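Local coordinates for protein thermospermine synthase (Medicago truncatula, PDB 6BQ5) that probably makes the polyamine thermospermine by transferring an aminopropyl group from decarboxylated S-adenosylmethionine to spermidine, releasing 5'-methylthioadenosine, at residues A[133-138]-A[159-164]; A[225-230]-A[306-311]; A[86-91]-A[112-117]. All coordinates share one frame; numbering follows the deposited sequence.

Along the chain the order is interaction 3, interaction 1, interaction 2, and all three border the mixed sheet of the Rossmann-like domain. Interactions 3 and 1 lie with centres about 17 Å apart and meet where Val-137 CG1 touches Glu-112 N at 4.2 Å. Interaction 3 sets helix 84-98 against the start of helix 114-120 near the middle of the chain, while interaction 1 joins helix 135-144 to edge strand 157-161. Interaction 2, its centre about 31 Å from that of interaction 1, lies on the other side of the chain's centre. Interaction 1 binds the nucleoside and interaction 3 lies close behind it; interaction 2 joins the last helix, 303-311, to the domain far from the site.

Interaction 1 (A[133-138]-A[159-164]); sequences IDEEVV and VVINDA. With MTA (5'-deoxy-5'-methylthioadenosine), chain D.
Asp-163 OD1 accepts a hydrogen bond from the exocyclic amine N6 of methylthioadenosine at 2.8 Å (158° at the hydrogen) and a weak bond from Lys-165 N, while Ile-133 CD1 rests on CB of the same aspartate, 3.9 Å away. Its OD2 caps the next helix at Ala-166 N and forms a salt bridge with Lys-193, so four partners hold the two carboxylate oxygens. Ala-164 N completes the reading of the adenine edge with a nearly straight bond to methylthioadenosine N1 (3.0 Å, 170°). Ile-133 works with two branches: CG1, anti to its own nitrogen (chi1 -158°), runs to Asp-163, and CG2 sits over the adenine face, 3.4 Å from C4 of methylthioadenosine. Next door, Asp-134 caps helix 135-144 through a weak OD1 bond from Glu-136 N, and its OD2 is tied to Ser-54 and Gln-57. Farther along, Val-138 CG2 meets Ile-161 CD1 tip to tip at 3.7 Å, and the Glu-135 and Ile-161 side chains cross at about a right angle, with Glu-135 CB 3.9 Å from Ile-161 CG2. Helix 135-144 thereby lies against edge strand 157-161 as the connection of a beta-alpha-beta crossover from strand 127-132, to which strand 157-161 runs parallel.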
loop_
_atom_site.group_PDB
_atom_site.type_symbol
_atom_site.label_atom_id
_atom_site.label_comp_id
_atom_site.label_asym_id
_atom_site.label_seq_id
_atom_site.Cartn_x
_atom_site.Cartn_y
_atom_site.Cartn_z
ATOM N N ILE A 133 -32.998 7.341 -9.811
ATOM C CA ILE A 133 -33.707 6.281 -9.094
ATOM C C ILE A 133 -33.479 6.311 -7.583
ATOM O O ILE A 133 -34.295 5.822 -6.839
ATOM C CB ILE A 133 -33.336 4.897 -9.669
ATOM C CG1 ILE A 133 -34.400 3.853 -9.358
ATOM C CG2 ILE A 133 -31.943 4.452 -9.238
ATOM C CD1 ILE A 133 -34.166 2.577 -10.140
ATOM N N ASP A 134 -32.383 6.899 -7.130
ATOM C CA ASP A 134 -31.997 6.831 -5.722
ATOM C C ASP A 134 -32.050 8.208 -5.035
ATOM O O ASP A 134 -31.112 8.977 -5.075
ATOM C CB ASP A 134 -30.607 6.197 -5.632
ATOM C CG ASP A 134 -30.193 5.858 -4.214
ATOM O OD1 ASP A 134 -30.943 6.212 -3.278
ATOM O OD2 ASP A 134 -29.128 5.237 -4.048
ATOM N N GLU A 135 -33.130 8.453 -4.307
ATOM C CA GLU A 135 -33.278 9.679 -3.506
ATOM C C GLU A 135 -32.153 9.921 -2.501
ATOM O O GLU A 135 -31.793 11.071 -2.248
ATOM C CB GLU A 135 -34.614 9.630 -2.763
ATOM C CG GLU A 135 -35.063 10.925 -2.130
ATOM C CD GLU A 135 -36.455 10.742 -1.553
ATOM O OE1 GLU A 135 -37.353 11.508 -1.923
ATOM O OE2 GLU A 135 -36.650 9.783 -0.770
ATOM N N GLU A 136 -31.611 8.855 -1.907
ATOM C CA GLU A 136 -30.476 9.016 -0.992
ATOM C C GLU A 136 -29.262 9.670 -1.655
ATOM O O GLU A 136 -28.588 10.500 -1.042
ATOM C CB GLU A 136 -30.054 7.683 -0.353
ATOM C CG GLU A 136 -31.172 7.039 0.449
ATOM C CD GLU A 136 -31.657 7.934 1.548
ATOM O OE1 GLU A 136 -30.806 8.450 2.292
ATOM O OE2 GLU A 136 -32.885 8.135 1.659
ATOM N N VAL A 137 -29.006 9.300 -2.905
ATOM C CA VAL A 137 -27.907 9.939 -3.692
ATOM C C VAL A 137 -28.219 11.415 -3.866
ATOM O O VAL A 137 -27.376 12.267 -3.574
ATOM C CB VAL A 137 -27.715 9.280 -5.057
ATOM C CG1 VAL A 137 -26.803 10.119 -5.938
ATOM C CG2 VAL A 137 -27.147 7.890 -4.882
ATOM N N VAL A 138 -29.449 11.714 -4.292
ATOM C CA VAL A 138 -29.860 13.100 -4.508
ATOM C C VAL A 138 -29.665 13.944 -3.237
ATOM O O VAL A 138 -29.076 15.037 -3.275
ATOM C CB VAL A 138 -31.354 13.207 -4.977
ATOM C CG1 VAL A 138 -31.822 14.658 -4.995
ATOM C CG2 VAL A 138 -31.569 12.546 -6.345
ATOM N N VAL A 159 -36.549 17.839 -9.784
ATOM C CA VAL A 159 -36.051 16.533 -9.369
ATOM C C VAL A 159 -37.200 15.507 -9.341
ATOM O O VAL A 159 -38.219 15.719 -8.679
ATOM C CB VAL A 159 -35.361 16.593 -7.966
ATOM C CG1 VAL A 159 -34.857 15.223 -7.525
ATOM C CG2 VAL A 159 -34.206 17.595 -7.968
ATOM N N VAL A 160 -37.002 14.384 -10.026
ATOM C CA VAL A 160 -37.924 13.263 -10.014
ATOM C C VAL A 160 -37.155 12.035 -9.542
ATOM O O VAL A 160 -36.068 11.716 -10.085
ATOM C CB VAL A 160 -38.498 12.993 -11.410
ATOM C CG1 VAL A 160 -39.413 11.771 -11.417
ATOM C CG2 VAL A 160 -39.247 14.227 -11.896
ATOM N N ILE A 161 -37.718 11.363 -8.531
ATOM C CA ILE A 161 -37.141 10.126 -8.012
ATOM C C ILE A 161 -37.818 8.929 -8.667
ATOM O O ILE A 161 -38.872 8.491 -8.241
ATOM C CB ILE A 161 -37.247 10.051 -6.476
ATOM C CG1 ILE A 161 -36.593 11.293 -5.843
ATOM C CG2 ILE A 161 -36.618 8.754 -5.956
ATOM C CD1 ILE A 161 -35.148 11.539 -6.292
ATOM N N ASN A 162 -37.207 8.394 -9.711
ATOM C CA ASN A 162 -37.754 7.236 -10.414
ATOM C C ASN A 162 -36.719 6.515 -11.280
ATOM O O ASN A 162 -35.645 7.050 -11.543
ATOM C CB ASN A 162 -38.917 7.703 -11.296
ATOM C CG ASN A 162 -39.844 6.580 -11.700
ATOM O OD1 ASN A 162 -39.691 5.417 -11.300
ATOM N ND2 ASN A 162 -40.801 6.924 -12.519
ATOM N N ASP A 163 -37.033 5.292 -11.693
ATOM C CA ASP A 163 -36.332 4.674 -12.814
ATOM C C ASP A 163 -36.598 5.550 -14.084
ATOM O O ASP A 163 -37.742 5.821 -14.435
ATOM C CB ASP A 163 -36.742 3.192 -12.968
ATOM C CG ASP A 163 -36.396 2.624 -14.323
ATOM O OD1 ASP A 163 -35.331 2.958 -14.849
ATOM O OD2 ASP A 163 -37.243 1.919 -14.917
ATOM N N ALA A 164 -35.534 6.000 -14.759
ATOM C CA ALA A 164 -35.692 6.897 -15.907
ATOM C C ALA A 164 -36.419 6.236 -17.085
ATOM O O ALA A 164 -37.044 6.923 -17.881
ATOM C CB ALA A 164 -34.342 7.451 -16.372
HETATM C CS MTA D . -23.370 5.630 -10.541
HETATM S "S5'" MTA D . -24.875 5.377 -11.392
HETATM C "C5'" MTA D . -25.237 7.060 -11.759
HETATM C "C4'" MTA D . -26.621 7.423 -11.233
HETATM O "O4'" MTA D . -27.613 6.653 -11.890
HETATM C "C2'" MTA D . -27.913 6.148 -9.635
HETATM O "O2'" MTA D . -28.709 6.423 -8.483
HETATM C "C3'" MTA D . -26.788 7.149 -9.736
HETATM O "O3'" MTA D . -27.036 8.385 -9.081
HETATM C "C1'" MTA D . -28.652 6.384 -10.932
HETATM N N9 MTA D . -29.408 5.285 -11.547
HETATM C C8 MTA D . -29.083 3.991 -11.642
HETATM N N7 MTA D . -30.024 3.319 -12.355
HETATM C C5 MTA D . -30.950 4.223 -12.723
HETATM C C6 MTA D . -32.212 4.176 -13.458
HETATM N N6 MTA D . -32.656 3.012 -13.982
HETATM N N1 MTA D . -32.867 5.340 -13.628
HETATM C C2 MTA D . -32.421 6.507 -13.106
HETATM N N3 MTA D . -31.278 6.620 -12.407
HETATM C C4 MTA D . -30.545 5.507 -12.185
#

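Interaction 2 (A[225-230]-A[306-311]); sequences SHTEVF and RNSLNN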
loop_
_atom_site.group_PDB
_atom_site.type_symbol
_atom_site.label_atom_id
_atom_site.label_comp_id
_atom_site.label_asym_id
_atom_site.label_seq_id
_atom_site.Cartn_x
_atom_site.Cartn_y
_atom_site.Cartn_z
ATOM N N SER A 225 -9.303 -0.308 -23.117
ATOM C CA SER A 225 -10.567 -0.352 -22.385
ATOM C C SER A 225 -11.803 0.011 -23.244
ATOM O O SER A 225 -12.969 -0.292 -22.839
ATOM C CB SER A 225 -10.477 0.556 -21.155
ATOM O OG SER A 225 -10.277 1.912 -21.533
ATOM N N HIS A 226 -11.580 0.658 -24.410
ATOM C CA HIS A 226 -12.691 1.071 -25.326
ATOM C C HIS A 226 -13.562 -0.080 -25.842
ATOM O O HIS A 226 -14.679 0.162 -26.263
ATOM C CB HIS A 226 -12.201 1.888 -26.527
ATOM C CG HIS A 226 -11.548 1.073 -27.594
ATOM N ND1 HIS A 226 -10.213 0.743 -27.569
ATOM C CD2 HIS A 226 -12.058 0.503 -28.713
ATOM C CE1 HIS A 226 -9.919 0.022 -28.648
ATOM N NE2 HIS A 226 -11.012 -0.130 -29.364
ATOM N N THR A 227 -13.049 -1.305 -25.813
ATOM C CA THR A 227 -13.835 -2.464 -26.260
ATOM C C THR A 227 -14.840 -2.998 -25.231
ATOM O O THR A 227 -15.695 -3.793 -25.599
ATOM C CB THR A 227 -12.934 -3.633 -26.692
ATOM O OG1 THR A 227 -12.111 -4.009 -25.589
ATOM C CG2 THR A 227 -12.003 -3.224 -27.831
ATOM N N GLU A 228 -14.772 -2.569 -23.964
ATOM C CA GLU A 228 -15.713 -3.068 -22.938
ATOM C C GLU A 228 -17.164 -2.691 -23.241
ATOM O O GLU A 228 -18.003 -3.554 -23.307
ATOM C CB GLU A 228 -15.361 -2.528 -21.535
ATOM C CG GLU A 228 -14.021 -2.994 -20.935
ATOM C CD GLU A 228 -13.666 -2.279 -19.614
ATOM O OE1 GLU A 228 -12.446 -2.035 -19.388
ATOM O OE2 GLU A 228 -14.614 -1.969 -18.785
ATOM N N VAL A 229 -17.473 -1.382 -23.317
ATOM C CA VAL A 229 -18.818 -0.897 -23.662
ATOM C C VAL A 229 -18.871 0.227 -24.732
ATOM O O VAL A 229 -19.881 0.352 -25.434
ATOM C CB VAL A 229 -19.561 -0.439 -22.395
ATOM C CG1 VAL A 229 -19.591 -1.574 -21.358
ATOM C CG2 VAL A 229 -18.894 0.767 -21.769
ATOM N N PHE A 230 -17.801 1.029 -24.871
ATOM C CA PHE A 230 -17.841 2.245 -25.700
ATOM C C PHE A 230 -18.163 1.869 -27.116
ATOM O O PHE A 230 -19.023 2.512 -27.733
ATOM C CB PHE A 230 -16.516 2.961 -25.594
ATOM C CG PHE A 230 -16.378 4.233 -26.420
ATOM C CD1 PHE A 230 -17.181 5.352 -26.185
ATOM C CD2 PHE A 230 -15.306 4.366 -27.301
ATOM C CE1 PHE A 230 -17.001 6.533 -26.879
ATOM C CE2 PHE A 230 -15.118 5.561 -28.012
ATOM C CZ PHE A 230 -15.963 6.641 -27.795
ATOM N N ARG A 306 -11.006 4.015 -33.556
ATOM C CA ARG A 306 -11.883 4.203 -34.736
ATOM C C ARG A 306 -12.169 2.877 -35.426
ATOM O O ARG A 306 -13.311 2.603 -35.829
ATOM C CB ARG A 306 -11.264 5.133 -35.772
ATOM C CG ARG A 306 -12.004 6.417 -35.976
ATOM C CD ARG A 306 -11.288 7.309 -36.994
ATOM N NE ARG A 306 -10.014 7.767 -36.455
ATOM C CZ ARG A 306 -8.823 7.456 -36.959
ATOM N NH1 ARG A 306 -8.726 6.759 -38.119
ATOM N NH2 ARG A 306 -7.739 7.875 -36.366
ATOM N N ASN A 307 -11.139 2.074 -35.575
ATOM C CA ASN A 307 -11.266 0.741 -36.235
ATOM C C ASN A 307 -12.244 -0.145 -35.445
ATOM O O ASN A 307 -13.140 -0.770 -36.045
ATOM C CB ASN A 307 -9.862 0.112 -36.354
ATOM C CG ASN A 307 -9.849 -1.301 -36.970
ATOM O OD1 ASN A 307 -10.053 -1.471 -38.168
ATOM N ND2 ASN A 307 -9.573 -2.313 -36.146
ATOM N N SER A 308 -12.111 -0.192 -34.111
ATOM C CA SER A 308 -13.087 -0.964 -33.278
ATOM C C SER A 308 -14.509 -0.469 -33.471
ATOM O O SER A 308 -15.414 -1.268 -33.701
ATOM C CB SER A 308 -12.770 -0.969 -31.779
ATOM O OG SER A 308 -11.535 -1.563 -31.528
ATOM N N LEU A 309 -14.697 0.838 -33.370
ATOM C CA LEU A 309 -16.035 1.402 -33.507
ATOM C C LEU A 309 -16.600 1.105 -34.881
ATOM O O LEU A 309 -17.731 0.690 -35.007
ATOM C CB LEU A 309 -16.050 2.927 -33.212
ATOM C CG LEU A 309 -16.371 3.237 -31.739
ATOM C CD1 LEU A 309 -15.328 2.748 -30.758
ATOM C CD2 LEU A 309 -16.576 4.745 -31.622
ATOM N N ASN A 310 -15.770 1.207 -35.903
ATOM C CA ASN A 310 -16.247 1.044 -37.262
ATOM C C ASN A 310 -16.461 -0.421 -37.655
ATOM O O ASN A 310 -17.337 -0.694 -38.492
ATOM C CB ASN A 310 -15.374 1.839 -38.250
ATOM C CG ASN A 310 -15.558 3.368 -38.076
ATOM O OD1 ASN A 310 -14.580 4.141 -38.082
ATOM N ND2 ASN A 310 -16.831 3.811 -37.913
ATOM N N ASN A 311 -15.772 -1.346 -37.003
ATOM C CA ASN A 311 -15.931 -2.776 -37.294
ATOM C C ASN A 311 -16.889 -3.439 -36.317
ATOM O O ASN A 311 -17.224 -4.550 -36.497
ATOM C CB ASN A 311 -14.579 -3.493 -37.271
ATOM C CG ASN A 311 -13.645 -2.992 -38.366
ATOM O OD1 ASN A 311 -14.107 -2.420 -39.347
ATOM N ND2 ASN A 311 -12.336 -3.190 -38.199
#
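Residues 225-228 turn with helical backbone angles but without regular helical bonding, and Thr-227 brings its CA to 7.2 Å from the CA of Ser-308 on helix 303-311. Glu-228 N bonds back to Ser-225 O, and Val-229 then takes the N-cap position of helix 230-238. The one hydrogen bond between the two segments joins His-226 NE2 to Ser-308 OG, 2.6 Å apart and close to straight at 166°. Ser-308 comes in at the imidazole edge, its CB in the ring plane. The chi1 of 76° places His-226 CG between its own backbone N and carbonyl carbon, and the ring then points at the helix. ND1 is bonded to Gly-222 O, so both nitrogens are engaged and the ring is fixed in rotation; Thr-227 CG2 lies over one face, offset toward the rim. Ser-308 OG is also bonded to Ala-304 O. Beside this polar link Leu-309 crosses Phe-230 at about a right angle: Leu-309 CD1 is 3.8 Å from Phe-230 CD2, and Leu-309 CD2 is 4.0 Å from Phe-230 CE2. Both residues also touch Pro-246 of strand 243-251, and Arg-306 makes a salt bridge to Asp-291 of the second subunit. In a domain whose strand order 3-2-1-4-5-7-6, with the seventh strand, 256-264, antiparallel to the rest, is that of class I methyltransferase-like folds, the contact joins the last helix, 303-311, to the turn that follows strand 212-220.

Interaction 3 (A[86-91]-A[112-117]); sequences IYHECL and EGSTAR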
loop_
_atom_site.group_PDB
_atom_site.type_symbol
_atom_site.label_atom_id
_atom_site.label_comp_id
_atom_site.label_asym_id
_atom_site.label_seq_id
_atom_site.Cartn_x
_atom_site.Cartn_y
_atom_site.Cartn_z
ATOM N N ILE A 86 -14.380 18.215 -16.265
ATOM C CA ILE A 86 -14.080 17.624 -17.538
ATOM C C ILE A 86 -15.226 16.688 -17.962
ATOM O O ILE A 86 -15.783 16.853 -19.050
ATOM C CB ILE A 86 -12.743 16.877 -17.533
ATOM C CG1 ILE A 86 -11.642 17.824 -17.139
ATOM C CG2 ILE A 86 -12.480 16.201 -18.889
ATOM C CD1 ILE A 86 -10.270 17.207 -16.986
ATOM N N TYR A 87 -15.561 15.719 -17.125
ATOM C CA TYR A 87 -16.626 14.795 -17.439
ATOM C C TYR A 87 -17.920 15.548 -17.706
ATOM O O TYR A 87 -18.580 15.289 -18.692
ATOM C CB TYR A 87 -16.831 13.748 -16.319
ATOM C CG TYR A 87 -18.032 12.873 -16.504
ATOM C CD1 TYR A 87 -19.271 13.285 -16.039
ATOM C CD2 TYR A 87 -17.960 11.633 -17.132
ATOM C CE1 TYR A 87 -20.430 12.511 -16.217
ATOM C CE2 TYR A 87 -19.102 10.825 -17.268
ATOM C CZ TYR A 87 -20.318 11.279 -16.839
ATOM O OH TYR A 87 -21.468 10.546 -16.987
ATOM N N HIS A 88 -18.252 16.512 -16.835
ATOM C CA HIS A 88 -19.560 17.166 -16.938
ATOM C C HIS A 88 -19.646 18.177 -18.111
ATOM O O HIS A 88 -20.664 18.207 -18.803
ATOM C CB HIS A 88 -20.027 17.709 -15.593
ATOM C CG HIS A 88 -20.296 16.614 -14.615
ATOM N ND1 HIS A 88 -19.381 16.239 -13.662
ATOM C CD2 HIS A 88 -21.302 15.710 -14.559
ATOM C CE1 HIS A 88 -19.843 15.171 -13.024
ATOM N NE2 HIS A 88 -20.991 14.814 -13.567
ATOM N N GLU A 89 -18.546 18.870 -18.412
ATOM C CA GLU A 89 -18.554 19.752 -19.600
ATOM C C GLU A 89 -18.639 18.906 -20.865
ATOM O O GLU A 89 -19.387 19.231 -21.805
ATOM C CB GLU A 89 -17.351 20.650 -19.648
ATOM C CG GLU A 89 -17.425 21.797 -18.640
ATOM C CD GLU A 89 -16.293 22.813 -18.781
ATOM O OE1 GLU A 89 -15.559 22.760 -19.802
ATOM O OE2 GLU A 89 -16.143 23.680 -17.861
ATOM N N CYS A 90 -17.864 17.824 -20.909
ATOM C CA CYS A 90 -17.948 16.891 -22.038
ATOM C C CYS A 90 -19.291 16.240 -22.252
ATOM O O CYS A 90 -19.708 16.106 -23.377
ATOM C CB CYS A 90 -16.836 15.822 -21.995
ATOM S SG CYS A 90 -15.189 16.504 -22.315
ATOM N N LEU A 91 -19.937 15.819 -21.198
ATOM C CA LEU A 91 -21.234 15.186 -21.270
ATOM C C LEU A 91 -22.362 16.145 -21.780
ATOM O O LEU A 91 -23.233 15.734 -22.501
ATOM C CB LEU A 91 -21.619 14.647 -19.878
ATOM C CG LEU A 91 -23.027 14.026 -19.736
ATOM C CD1 LEU A 91 -23.156 12.841 -20.650
ATOM C CD2 LEU A 91 -23.353 13.615 -18.326
ATOM N N GLU A 112 -25.978 13.245 -8.586
ATOM C CA GLU A 112 -24.825 13.980 -8.089
ATOM C C GLU A 112 -24.887 15.494 -8.298
ATOM O O GLU A 112 -24.279 16.259 -7.559
ATOM C CB GLU A 112 -23.563 13.351 -8.720
ATOM C CG GLU A 112 -22.209 13.990 -8.385
ATOM C CD GLU A 112 -21.705 14.976 -9.446
ATOM O OE1 GLU A 112 -20.542 15.404 -9.356
ATOM O OE2 GLU A 112 -22.467 15.301 -10.373
ATOM N N GLY A 113 -25.559 15.917 -9.359
ATOM C CA GLY A 113 -25.920 17.322 -9.580
ATOM C C GLY A 113 -25.026 18.152 -10.502
ATOM O O GLY A 113 -25.386 19.292 -10.825
ATOM N N SER A 114 -23.878 17.610 -10.922
ATOM C CA SER A 114 -22.959 18.398 -11.734
ATOM C C SER A 114 -23.462 18.505 -13.205
ATOM O O SER A 114 -23.204 19.502 -13.855
ATOM C CB SER A 114 -21.534 17.845 -11.644
ATOM O OG SER A 114 -20.987 17.925 -10.335
ATOM N N THR A 115 -24.152 17.478 -13.706
ATOM C CA THR A 115 -24.799 17.503 -15.022
ATOM C C THR A 115 -25.839 18.636 -15.088
ATOM O O THR A 115 -25.853 19.454 -16.018
ATOM C CB THR A 115 -25.394 16.108 -15.364
ATOM O OG1 THR A 115 -24.319 15.127 -15.418
ATOM C CG2 THR A 115 -26.162 16.078 -16.728
ATOM N N ALA A 116 -26.678 18.697 -14.077
ATOM C CA ALA A 116 -27.598 19.804 -13.915
ATOM C C ALA A 116 -26.883 21.147 -13.874
ATOM O O ALA A 116 -27.251 22.074 -14.607
ATOM C CB ALA A 116 -28.451 19.596 -12.668
ATOM N N ARG A 117 -25.848 21.236 -13.052
ATOM C CA ARG A 117 -25.073 22.462 -12.929
ATOM C C ARG A 117 -24.640 22.972 -14.296
ATOM O O ARG A 117 -24.795 24.190 -14.614
ATOM C CB ARG A 117 -23.835 22.266 -12.066
ATOM C CG ARG A 117 -23.137 23.588 -11.766
ATOM C CD ARG A 117 -21.735 23.323 -11.242
ATOM N NE ARG A 117 -20.882 22.622 -12.194
ATOM C CZ ARG A 117 -20.270 21.450 -11.960
ATOM N NH1 ARG A 117 -20.413 20.834 -10.778
ATOM N NH2 ARG A 117 -19.503 20.913 -12.889
#
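His-88 of helix 84-98 packs onto Ser-114 and Thr-115, at the start of the helix that follows a glycine-rich loop of probable Rossmann type. His-88 CB lies 4.2 Å from Arg-117 NH2; that NH2 is salt-bridged to Glu-84, and NH1 is hydrogen-bonded to Asn-148 OD1. From CG outward the imidazole is flat against Ser-114 CB in a CH-pi contact, 3.3 Å from the ring centroid and only 8° off the normal, while Tyr-87 CD1 lies over the opposite face. ND1 is bonded to Glu-84 O, one turn earlier, fixing the ring's rotation together with this sandwich. At the tip His-88 NE2 stands 3.6 Å from Glu-112 OE2, which lies obliquely to the ring, with the two planes 15° apart. That carboxylate, also near CE1, is folded back by the bend at chi2 (-97°) and held within its own segment: Ser-114 OG bonds to Glu-112 OE1 at 2.7 Å, on the syn side but tilted out of the carboxylate plane, and Ser-114 N to Glu-112 OE2 at 2.8 Å from above that plane. CD2 faces Thr-115, whose hydroxyl is hydrogen-bonded to Asp-181, the predicted proton acceptor; Tyr-87 OH bonds to the other oxygen of that aspartate. The helix pair therefore probably forms a second shell behind the catalytic centre. Thr-115 OG1 sits in the plane of the imidazole, 3.2 Å from His-88 CD2 and 3.4 Å from Leu-91 CD2.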